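Local coordinates for L0028 (Mitochondria associated protein) (Escherichia coli, PDB 3GCG) that probably acts as a secreted effector of the WxxxE type that promotes guanine-nucleotide exchange on a host Rho-family GTPase, at residues Q45-T50 with A96-G101; Y51-V56 with Q89-N94; G77-A82 with N161-H166. All coordinates share one frame; numbering follows the deposited sequence.

Interaction 1: Q45-T50 with A96-G101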
loop_
_atom_site.group_PDB
_atom_site.type_symbol
_atom_site.label_atom_id
_atom_site.label_comp_id
_atom_site.label_asym_id
_atom_site.label_seq_id
_atom_site.Cartn_x
_atom_site.Cartn_y
_atom_site.Cartn_z
ATOM N N GLN B 45 17.543 -6.444 1.971
ATOM C CA GLN B 45 17.151 -7.459 0.999
ATOM C C GLN B 45 15.707 -7.272 0.531
ATOM O O GLN B 45 15.427 -7.256 -0.671
ATOM C CB GLN B 45 17.312 -8.863 1.605
ATOM C CG GLN B 45 18.754 -9.360 1.692
ATOM C CD GLN B 45 18.868 -10.779 2.252
ATOM O OE1 GLN B 45 18.262 -11.725 1.734
ATOM N NE2 GLN B 45 19.656 -10.932 3.312
ATOM N N GLN B 46 14.796 -7.125 1.489
ATOM C CA GLN B 46 13.383 -6.955 1.181
ATOM C C GLN B 46 13.082 -5.686 0.389
ATOM O O GLN B 46 12.350 -5.722 -0.597
ATOM C CB GLN B 46 12.570 -6.949 2.471
ATOM C CG GLN B 46 12.850 -8.137 3.358
ATOM C CD GLN B 46 11.774 -8.345 4.401
ATOM O OE1 GLN B 46 11.052 -7.410 4.764
ATOM N NE2 GLN B 46 11.665 -9.572 4.899
ATOM N N GLU B 47 13.645 -4.566 0.829
ATOM C CA GLU B 47 13.424 -3.297 0.154
ATOM C C GLU B 47 13.972 -3.331 -1.268
ATOM O O GLU B 47 13.317 -2.870 -2.199
ATOM C CB GLU B 47 14.074 -2.152 0.937
ATOM C CG GLU B 47 13.968 -0.812 0.238
ATOM C CD GLU B 47 12.532 -0.331 0.122
ATOM O OE1 GLU B 47 12.277 0.531 -0.742
ATOM O OE2 GLU B 47 11.667 -0.803 0.899
ATOM N N GLN B 48 15.171 -3.882 -1.437
ATOM C CA GLN B 48 15.776 -3.969 -2.765
ATOM C C GLN B 48 14.879 -4.683 -3.781
ATOM O O GLN B 48 14.628 -4.153 -4.871
ATOM C CB GLN B 48 17.127 -4.688 -2.692
ATOM C CG GLN B 48 17.926 -4.616 -3.986
ATOM C CD GLN B 48 19.382 -5.038 -3.796
ATOM O OE1 GLN B 48 19.666 -6.140 -3.306
ATOM N NE2 GLN B 48 20.310 -4.162 -4.186
ATOM N N THR B 49 14.401 -5.882 -3.443
ATOM C CA THR B 49 13.550 -6.607 -4.378
ATOM C C THR B 49 12.194 -5.917 -4.510
ATOM O O THR B 49 11.558 -5.987 -5.552
ATOM C CB THR B 49 13.356 -8.105 -3.974
ATOM O OG1 THR B 49 12.012 -8.330 -3.526
ATOM C CG2 THR B 49 14.320 -8.503 -2.896
ATOM N N THR B 50 11.770 -5.225 -3.461
ATOM C CA THR B 50 10.496 -4.518 -3.486
ATOM C C THR B 50 10.553 -3.247 -4.340
ATOM O O THR B 50 9.687 -3.035 -5.190
ATOM C CB THR B 50 10.031 -4.145 -2.062
ATOM O OG1 THR B 50 9.669 -5.336 -1.356
ATOM C CG2 THR B 50 8.830 -3.206 -2.114
ATOM N N ALA B 96 5.166 -3.120 -5.034
ATOM C CA ALA B 96 4.578 -1.843 -5.419
ATOM C C ALA B 96 4.696 -0.707 -4.403
ATOM O O ALA B 96 4.410 0.439 -4.733
ATOM C CB ALA B 96 3.113 -2.051 -5.774
ATOM N N GLN B 97 5.094 -1.022 -3.173
ATOM C CA GLN B 97 5.228 -0.008 -2.125
ATOM C C GLN B 97 6.570 -0.141 -1.416
ATOM O O GLN B 97 6.843 -1.130 -0.734
ATOM C CB GLN B 97 4.098 -0.135 -1.092
ATOM C CG GLN B 97 2.670 0.020 -1.642
ATOM C CD GLN B 97 2.370 1.430 -2.111
ATOM O OE1 GLN B 97 2.671 2.398 -1.418
ATOM N NE2 GLN B 97 1.759 1.553 -3.285
ATOM N N SER B 98 7.397 0.878 -1.584
ATOM C CA SER B 98 8.732 0.941 -1.005
ATOM C C SER B 98 8.659 1.476 0.424
ATOM O O SER B 98 7.980 2.457 0.681
ATOM C CB SER B 98 9.599 1.864 -1.873
ATOM O OG SER B 98 10.746 2.327 -1.182
ATOM N N SER B 99 9.359 0.844 1.355
ATOM C CA SER B 99 9.313 1.333 2.725
ATOM C C SER B 99 10.114 2.625 2.833
ATOM O O SER B 99 10.006 3.341 3.821
ATOM C CB SER B 99 9.852 0.283 3.703
ATOM O OG SER B 99 11.252 0.118 3.583
ATOM N N ILE B 100 10.915 2.924 1.813
ATOM C CA ILE B 100 11.705 4.154 1.811
ATOM C C ILE B 100 10.761 5.332 1.594
ATOM O O ILE B 100 10.859 6.352 2.270
ATOM C CB ILE B 100 12.764 4.174 0.673
ATOM C CG1 ILE B 100 13.838 3.115 0.915
ATOM C CG2 ILE B 100 13.421 5.544 0.598
ATOM C CD1 ILE B 100 14.805 2.979 -0.238
ATOM N N GLY B 101 9.856 5.188 0.632
ATOM C CA GLY B 101 8.908 6.250 0.351
ATOM C C GLY B 101 7.960 6.431 1.519
ATOM O O GLY B 101 7.562 7.543 1.847
#
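The flat carboxylate of E47 is approached over one face by S99 and I100, while the backbone N of S99 comes in lower, closer to the plane. S99 OG donates to E47 OE2 over 2.9 Å from well above the carboxylate plane, 55° out of it. S99 N reaches the same oxygen, also at 2.9 Å, on the syn side and only 21° out of the plane, so two donors from a single residue grip OE2 from the same face. I100 leans over that face too: its CG1 lies 3.4 Å from E47 OE1, and CD1 rests against E47 CG, the two side chains crossing at about a right angle. At the other oxygen, the model puts S98 OG so near OE1 that the details of that bond are doubtful. With CG anti to the backbone N (chi1 176°), E47 heads out from its helix, and the bend at chi2 then places CD beside the start of helix 99-105.

E47 and W43 lie one helical turn apart on helix 41-67 and form the WxxxE motif of these bacterial effectors. The indole NE1 of W43 bonds to S99 OG, and its side chain touches I100, so both signature residues hold the start of helix 99-105. S98 is the N-cap there: its OG accepts from I100 N at 3.1 Å. A carboxylate set against the first turn of a helix would be expected to gain from the helix dipole.

Further along, T50 CG2 packs on Q97 O at 3.2 Å, a carbonyl that also bonds to a polar side chain of the other protein chain. Q97 NE2 bonds to that chain's backbone. T50 OG1 turns back to Q46 O, 2.8 Å away, which T50 N reaches from the opposite face.

Interaction 2: Y51-V56 with Q89-N94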
loop_
_atom_site.group_PDB
_atom_site.type_symbol
_atom_site.label_atom_id
_atom_site.label_comp_id
_atom_site.label_asym_id
_atom_site.label_seq_id
_atom_site.Cartn_x
_atom_site.Cartn_y
_atom_site.Cartn_z
ATOM N N TYR B 51 11.564 -2.410 -4.105
ATOM C CA TYR B 51 11.732 -1.159 -4.852
ATOM C C TYR B 51 11.941 -1.419 -6.344
ATOM O O TYR B 51 11.386 -0.725 -7.196
ATOM C CB TYR B 51 12.926 -0.360 -4.324
ATOM C CG TYR B 51 13.027 1.013 -4.957
ATOM C CD1 TYR B 51 12.397 2.117 -4.383
ATOM C CD2 TYR B 51 13.679 1.188 -6.179
ATOM C CE1 TYR B 51 12.405 3.356 -5.007
ATOM C CE2 TYR B 51 13.688 2.426 -6.820
ATOM C CZ TYR B 51 13.049 3.500 -6.230
ATOM O OH TYR B 51 13.041 4.716 -6.880
ATOM N N ILE B 52 12.752 -2.424 -6.649
ATOM C CA ILE B 52 13.030 -2.791 -8.024
ATOM C C ILE B 52 11.783 -3.361 -8.697
ATOM O O ILE B 52 11.508 -3.048 -9.859
ATOM C CB ILE B 52 14.158 -3.826 -8.092
ATOM C CG1 ILE B 52 15.463 -3.202 -7.593
ATOM C CG2 ILE B 52 14.322 -4.332 -9.525
ATOM C CD1 ILE B 52 16.596 -4.223 -7.434
ATOM N N SER B 53 11.037 -4.194 -7.965
ATOM C CA SER B 53 9.809 -4.801 -8.486
ATOM C C SER B 53 8.762 -3.743 -8.761
ATOM O O SER B 53 8.020 -3.827 -9.736
ATOM C CB SER B 53 9.223 -5.809 -7.492
ATOM O OG SER B 53 10.066 -6.932 -7.350
ATOM N N ARG B 54 8.686 -2.749 -7.890
ATOM C CA ARG B 54 7.711 -1.698 -8.088
ATOM C C ARG B 54 8.142 -0.859 -9.293
ATOM O O ARG B 54 7.306 -0.440 -10.090
ATOM C CB ARG B 54 7.565 -0.880 -6.798
ATOM C CG ARG B 54 8.156 0.495 -6.784
ATOM C CD ARG B 54 7.122 1.549 -7.104
ATOM N NE ARG B 54 7.639 2.879 -6.793
ATOM C CZ ARG B 54 7.656 3.411 -5.576
ATOM N NH1 ARG B 54 7.166 2.735 -4.543
ATOM N NH2 ARG B 54 8.198 4.608 -5.382
ATOM N N THR B 55 9.447 -0.643 -9.442
ATOM C CA THR B 55 9.973 0.110 -10.586
ATOM C C THR B 55 9.553 -0.634 -11.854
ATOM O O THR B 55 9.143 -0.025 -12.837
ATOM C CB THR B 55 11.521 0.212 -10.547
ATOM O OG1 THR B 55 11.922 0.965 -9.399
ATOM C CG2 THR B 55 12.049 0.922 -11.784
ATOM N N VAL B 56 9.643 -1.961 -11.813
ATOM C CA VAL B 56 9.255 -2.776 -12.954
ATOM C C VAL B 56 7.754 -2.672 -13.201
ATOM O O VAL B 56 7.326 -2.455 -14.328
ATOM C CB VAL B 56 9.619 -4.260 -12.746
ATOM C CG1 VAL B 56 9.017 -5.094 -13.854
ATOM C CG2 VAL B 56 11.130 -4.435 -12.725
ATOM N N GLN B 89 18.805 -10.509 -9.833
ATOM C CA GLN B 89 18.200 -10.088 -8.576
ATOM C C GLN B 89 16.815 -10.708 -8.473
ATOM O O GLN B 89 16.035 -10.660 -9.425
ATOM C CB GLN B 89 18.058 -8.559 -8.549
ATOM C CG GLN B 89 18.272 -7.899 -7.190
ATOM C CD GLN B 89 19.740 -7.646 -6.908
ATOM O OE1 GLN B 89 20.499 -8.569 -6.601
ATOM N NE2 GLN B 89 20.155 -6.386 -7.030
ATOM N N PRO B 90 16.489 -11.314 -7.321
ATOM C CA PRO B 90 15.155 -11.910 -7.193
ATOM C C PRO B 90 14.113 -10.787 -7.158
ATOM O O PRO B 90 14.333 -9.745 -6.536
ATOM C CB PRO B 90 15.241 -12.665 -5.871
ATOM C CG PRO B 90 16.190 -11.807 -5.072
ATOM C CD PRO B 90 17.272 -11.500 -6.085
ATOM N N LEU B 91 12.991 -10.996 -7.837
ATOM C CA LEU B 91 11.933 -9.998 -7.881
ATOM C C LEU B 91 10.591 -10.594 -7.447
ATOM O O LEU B 91 10.462 -11.805 -7.293
ATOM C CB LEU B 91 11.828 -9.426 -9.300
ATOM C CG LEU B 91 13.123 -8.856 -9.891
ATOM C CD1 LEU B 91 12.835 -8.258 -11.272
ATOM C CD2 LEU B 91 13.701 -7.787 -8.958
ATOM N N ASP B 92 9.598 -9.735 -7.253
ATOM C CA ASP B 92 8.266 -10.159 -6.832
ATOM C C ASP B 92 7.256 -9.327 -7.629
ATOM O O ASP B 92 7.143 -8.124 -7.430
ATOM C CB ASP B 92 8.110 -9.916 -5.329
ATOM C CG ASP B 92 6.801 -10.446 -4.774
ATOM O OD1 ASP B 92 6.790 -10.841 -3.591
ATOM O OD2 ASP B 92 5.782 -10.456 -5.498
ATOM N N MET B 93 6.515 -9.962 -8.529
ATOM C CA MET B 93 5.584 -9.202 -9.340
ATOM C C MET B 93 4.475 -8.473 -8.607
ATOM O O MET B 93 3.693 -7.787 -9.232
ATOM C CB MET B 93 5.001 -10.068 -10.462
ATOM C CG MET B 93 4.263 -11.308 -10.047
ATOM S SD MET B 93 3.792 -12.213 -11.550
ATOM C CE MET B 93 5.326 -13.061 -11.895
ATOM N N ASN B 94 4.408 -8.607 -7.287
ATOM C CA ASN B 94 3.399 -7.898 -6.498
ATOM C C ASN B 94 4.038 -6.651 -5.873
ATOM O O ASN B 94 3.360 -5.850 -5.235
ATOM C CB ASN B 94 2.858 -8.793 -5.384
ATOM C CG ASN B 94 2.066 -9.969 -5.912
ATOM O OD1 ASN B 94 1.953 -11.005 -5.251
ATOM N ND2 ASN B 94 1.498 -9.811 -7.104
#
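S53 OG has two hydrogen-bond partners, D92 N across the contact and T49 O one turn back on its own helix. The D92 N to S53 OG bond is 2.8 Å long and nearly straight, 170° at the hydrogen. Because OG lies anti to the carbonyl carbon and beside the backbone N (chi1 -67°), it can reach back to T49 O while still accepting from D92 N. The hydroxyl oxygen takes the hydrogen bond from the loop and donates its own hydrogen to the helix carbonyl, bridging the two. Its CB is pressed against the loop as well, 3.1 Å from D92 O.

Beside this polar pair, L91 turns its side chain to the helix. L91 CD2 meets I52 CG2 at 3.6 Å, the two side chains crossing at about a right angle, and L91 CB sits 3.6 Å from S53 OG. V56 CG2 approaches L91 CD1 more loosely, at 4.4 Å. At the upstream end, I52 CD1 touches Q89 CG at 4.0 Å.

The segment 89-94 is the irregular connection that leaves helix 73-87 and runs along helix 41-67 towards helix 99-105, in an all-helical fold of the IpaB/EvcA family. Neighbouring helices complete the apolar cluster: V83 of helix 73-87 touches L91, while I155 of helix 152-166 touches I52. E84 OE2 accepts from L91 N, and N57 ND2 bonds to M93 O, so the loop is tied down on both sides of D92.

D92 makes an Asx turn, its OD2 accepting from N94 N at 2.9 Å on the anti side of the carboxylate. Its other oxygen, OD1, is hydrogen-bonded to an aromatic side chain of the other protein chain.

Interaction 3: G77-A82 with N161-H166; sequences GHIFRA and NAILEH
Segments 77-82 and 161-166 come within 9.2 Å of each other at their axes, with their N-to-C directions 135° apart and I79 facing A162 at the nearest CA pair. This is a steeply inclined, roughly antiparallel helix pair of an all-helical fold, joining helix 73-87 to helix 152-166 near the end of the modelled chain.

Two alanines let the backbones come together. A162 CB meets I79 CG2 at 3.9 Å and A82 CB at 4.2 Å, so a single methyl touches two residues one helical turn apart. I79 does much of the remaining work, each branch having its own neighbour. Its CG1 lies anti to the carbonyl carbon and beside the backbone N (chi1 -70°), where it slides past H166 CB in the opposite direction at 4.1 Å. Its CD1 reaches further, to 4.0 Å from I163 CG1, and its CG2 is left for A162. I163 starts away from segment 77-82, yet its CG1 still meets that I79 methyl, and it also packs on L60 and Y63 of helix 41-67; I79 in turn touches I71 and V167, so the apolar seam continues into the rest of the fold.

Van der Waals contacts carry the pairing of the two segments. F80 is on the far flank of its helix, packing on V56 and N57 of helix 41-67 and on the loop residues L91 and M93. No other protein chain of the assembly touches either segment.

The H166 ring lies towards the more exposed margin. E165 CG sits 4.0 Å above the ring plane, over the centre. On the opposite face is H78 CB, 4.4 Å from H166 CG, while A82 CB approaches H166 NE2 obliquely at 3.9 Å.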
loop_
_atom_site.group_PDB
_atom_site.type_symbol
_atom_site.label_atom_id
_atom_site.label_comp_id
_atom_site.label_asym_id
_atom_site.label_seq_id
_atom_site.Cartn_x
_atom_site.Cartn_y
_atom_site.Cartn_z
ATOM N N GLY B 77 4.659 -12.429 -15.872
ATOM C CA GLY B 77 5.662 -13.259 -15.230
ATOM C C GLY B 77 6.900 -13.438 -16.093
ATOM O O GLY B 77 8.030 -13.390 -15.596
ATOM N N HIS B 78 6.709 -13.648 -17.391
ATOM C CA HIS B 78 7.861 -13.819 -18.262
ATOM C C HIS B 78 8.698 -12.538 -18.237
ATOM O O HIS B 78 9.933 -12.585 -18.233
ATOM C CB HIS B 78 7.416 -14.140 -19.689
ATOM C CG HIS B 78 6.577 -15.373 -19.790
ATOM N ND1 HIS B 78 6.979 -16.589 -19.286
ATOM C CD2 HIS B 78 5.348 -15.575 -20.328
ATOM C CE1 HIS B 78 6.036 -17.491 -19.506
ATOM N NE2 HIS B 78 5.037 -16.900 -20.137
ATOM N N ILE B 79 8.019 -11.395 -18.199
ATOM C CA ILE B 79 8.716 -10.118 -18.166
ATOM C C ILE B 79 9.499 -9.982 -16.860
ATOM O O ILE B 79 10.654 -9.553 -16.863
ATOM C CB ILE B 79 7.724 -8.938 -18.343
ATOM C CG1 ILE B 79 7.194 -8.928 -19.786
ATOM C CG2 ILE B 79 8.412 -7.618 -18.050
ATOM C CD1 ILE B 79 6.088 -7.923 -20.043
ATOM N N PHE B 80 8.880 -10.373 -15.751
ATOM C CA PHE B 80 9.548 -10.289 -14.468
ATOM C C PHE B 80 10.763 -11.211 -14.370
ATOM O O PHE B 80 11.788 -10.828 -13.809
ATOM C CB PHE B 80 8.564 -10.577 -13.328
ATOM C CG PHE B 80 8.051 -9.333 -12.655
ATOM C CD1 PHE B 80 7.040 -8.579 -13.231
ATOM C CD2 PHE B 80 8.632 -8.882 -11.476
ATOM C CE1 PHE B 80 6.619 -7.392 -12.641
ATOM C CE2 PHE B 80 8.221 -7.702 -10.879
ATOM C CZ PHE B 80 7.215 -6.952 -11.462
ATOM N N ARG B 81 10.659 -12.417 -14.919
ATOM C CA ARG B 81 11.783 -13.344 -14.883
ATOM C C ARG B 81 12.900 -12.817 -15.783
ATOM O O ARG B 81 14.086 -12.924 -15.451
ATOM C CB ARG B 81 11.360 -14.738 -15.353
ATOM C CG ARG B 81 11.928 -15.872 -14.498
ATOM C CD ARG B 81 13.390 -15.615 -14.097
ATOM N NE ARG B 81 13.903 -16.642 -13.189
ATOM C CZ ARG B 81 15.045 -16.548 -12.508
ATOM N NH1 ARG B 81 15.809 -15.468 -12.622
ATOM N NH2 ARG B 81 15.425 -17.538 -11.709
ATOM N N ALA B 82 12.517 -12.236 -16.920
ATOM C CA ALA B 82 13.492 -11.680 -17.849
ATOM C C ALA B 82 14.266 -10.565 -17.160
ATOM O O ALA B 82 15.494 -10.513 -17.227
ATOM C CB ALA B 82 12.791 -11.150 -19.093
ATOM N N ASN B 161 12.776 -3.253 -22.678
ATOM C CA ASN B 161 13.300 -4.216 -23.634
ATOM C C ASN B 161 12.650 -5.582 -23.423
ATOM O O ASN B 161 12.545 -6.371 -24.357
ATOM C CB ASN B 161 14.820 -4.324 -23.482
ATOM C CG ASN B 161 15.505 -4.707 -24.778
ATOM O OD1 ASN B 161 16.015 -5.820 -24.921
ATOM N ND2 ASN B 161 15.512 -3.785 -25.738
ATOM N N ALA B 162 12.228 -5.862 -22.191
ATOM C CA ALA B 162 11.566 -7.129 -21.886
ATOM C C ALA B 162 10.158 -7.055 -22.465
ATOM O O ALA B 162 9.691 -7.982 -23.130
ATOM C CB ALA B 162 11.501 -7.347 -20.373
ATOM N N ILE B 163 9.482 -5.939 -22.206
ATOM C CA ILE B 163 8.134 -5.742 -22.719
ATOM C C ILE B 163 8.154 -5.894 -24.248
ATOM O O ILE B 163 7.308 -6.572 -24.834
ATOM C CB ILE B 163 7.609 -4.340 -22.354
ATOM C CG1 ILE B 163 7.471 -4.224 -20.836
ATOM C CG2 ILE B 163 6.265 -4.084 -23.038
ATOM C CD1 ILE B 163 7.071 -2.837 -20.363
ATOM N N LEU B 164 9.132 -5.262 -24.886
ATOM C CA LEU B 164 9.253 -5.337 -26.331
ATOM C C LEU B 164 9.430 -6.783 -26.787
ATOM O O LEU B 164 8.809 -7.224 -27.749
ATOM C CB LEU B 164 10.451 -4.510 -26.801
ATOM C CG LEU B 164 10.154 -3.520 -27.929
ATOM C CD1 LEU B 164 11.470 -2.932 -28.435
ATOM C CD2 LEU B 164 9.403 -4.221 -29.067
ATOM N N GLU B 165 10.284 -7.515 -26.082
ATOM C CA GLU B 165 10.554 -8.900 -26.422
ATOM C C GLU B 165 9.395 -9.865 -26.183
ATOM O O GLU B 165 9.134 -10.740 -27.008
ATOM C CB GLU B 165 11.767 -9.394 -25.642
ATOM C CG GLU B 165 12.203 -10.798 -26.010
ATOM C CD GLU B 165 13.370 -11.266 -25.169
ATOM O OE1 GLU B 165 14.130 -10.401 -24.692
ATOM O OE2 GLU B 165 13.536 -12.490 -24.992
ATOM N N HIS B 166 8.700 -9.711 -25.063
ATOM C CA HIS B 166 7.610 -10.624 -24.741
ATOM C C HIS B 166 6.190 -10.126 -24.999
ATOM O O HIS B 166 5.279 -10.931 -25.184
ATOM C CB HIS B 166 7.757 -11.077 -23.291
ATOM C CG HIS B 166 9.080 -11.714 -23.001
ATOM N ND1 HIS B 166 9.446 -12.940 -23.513
ATOM C CD2 HIS B 166 10.150 -11.269 -22.302
ATOM C CE1 HIS B 166 10.681 -13.221 -23.145
ATOM N NE2 HIS B 166 11.133 -12.221 -22.409
#

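Overall arrangement
Helix 41-67 ties interactions 1 and 2 together: they use consecutive stretches of it, their centres are 8 Å apart and they touch, for instance where R54 packs on A96 and S98. Along the chain, both segments of interaction 2 fall between those of interaction 1, so the connection 89-98 runs beside the helix from one contact to the other. Interaction 3 crosses both in chain order. Its centre is 13 Å from interaction 2, which it meets through F80 packing on V56 and M93, and 21 Å from interaction 1. Interactions 1 and 2 include residues bound to the partner protein; interaction 3 joins two helices where that protein does not touch.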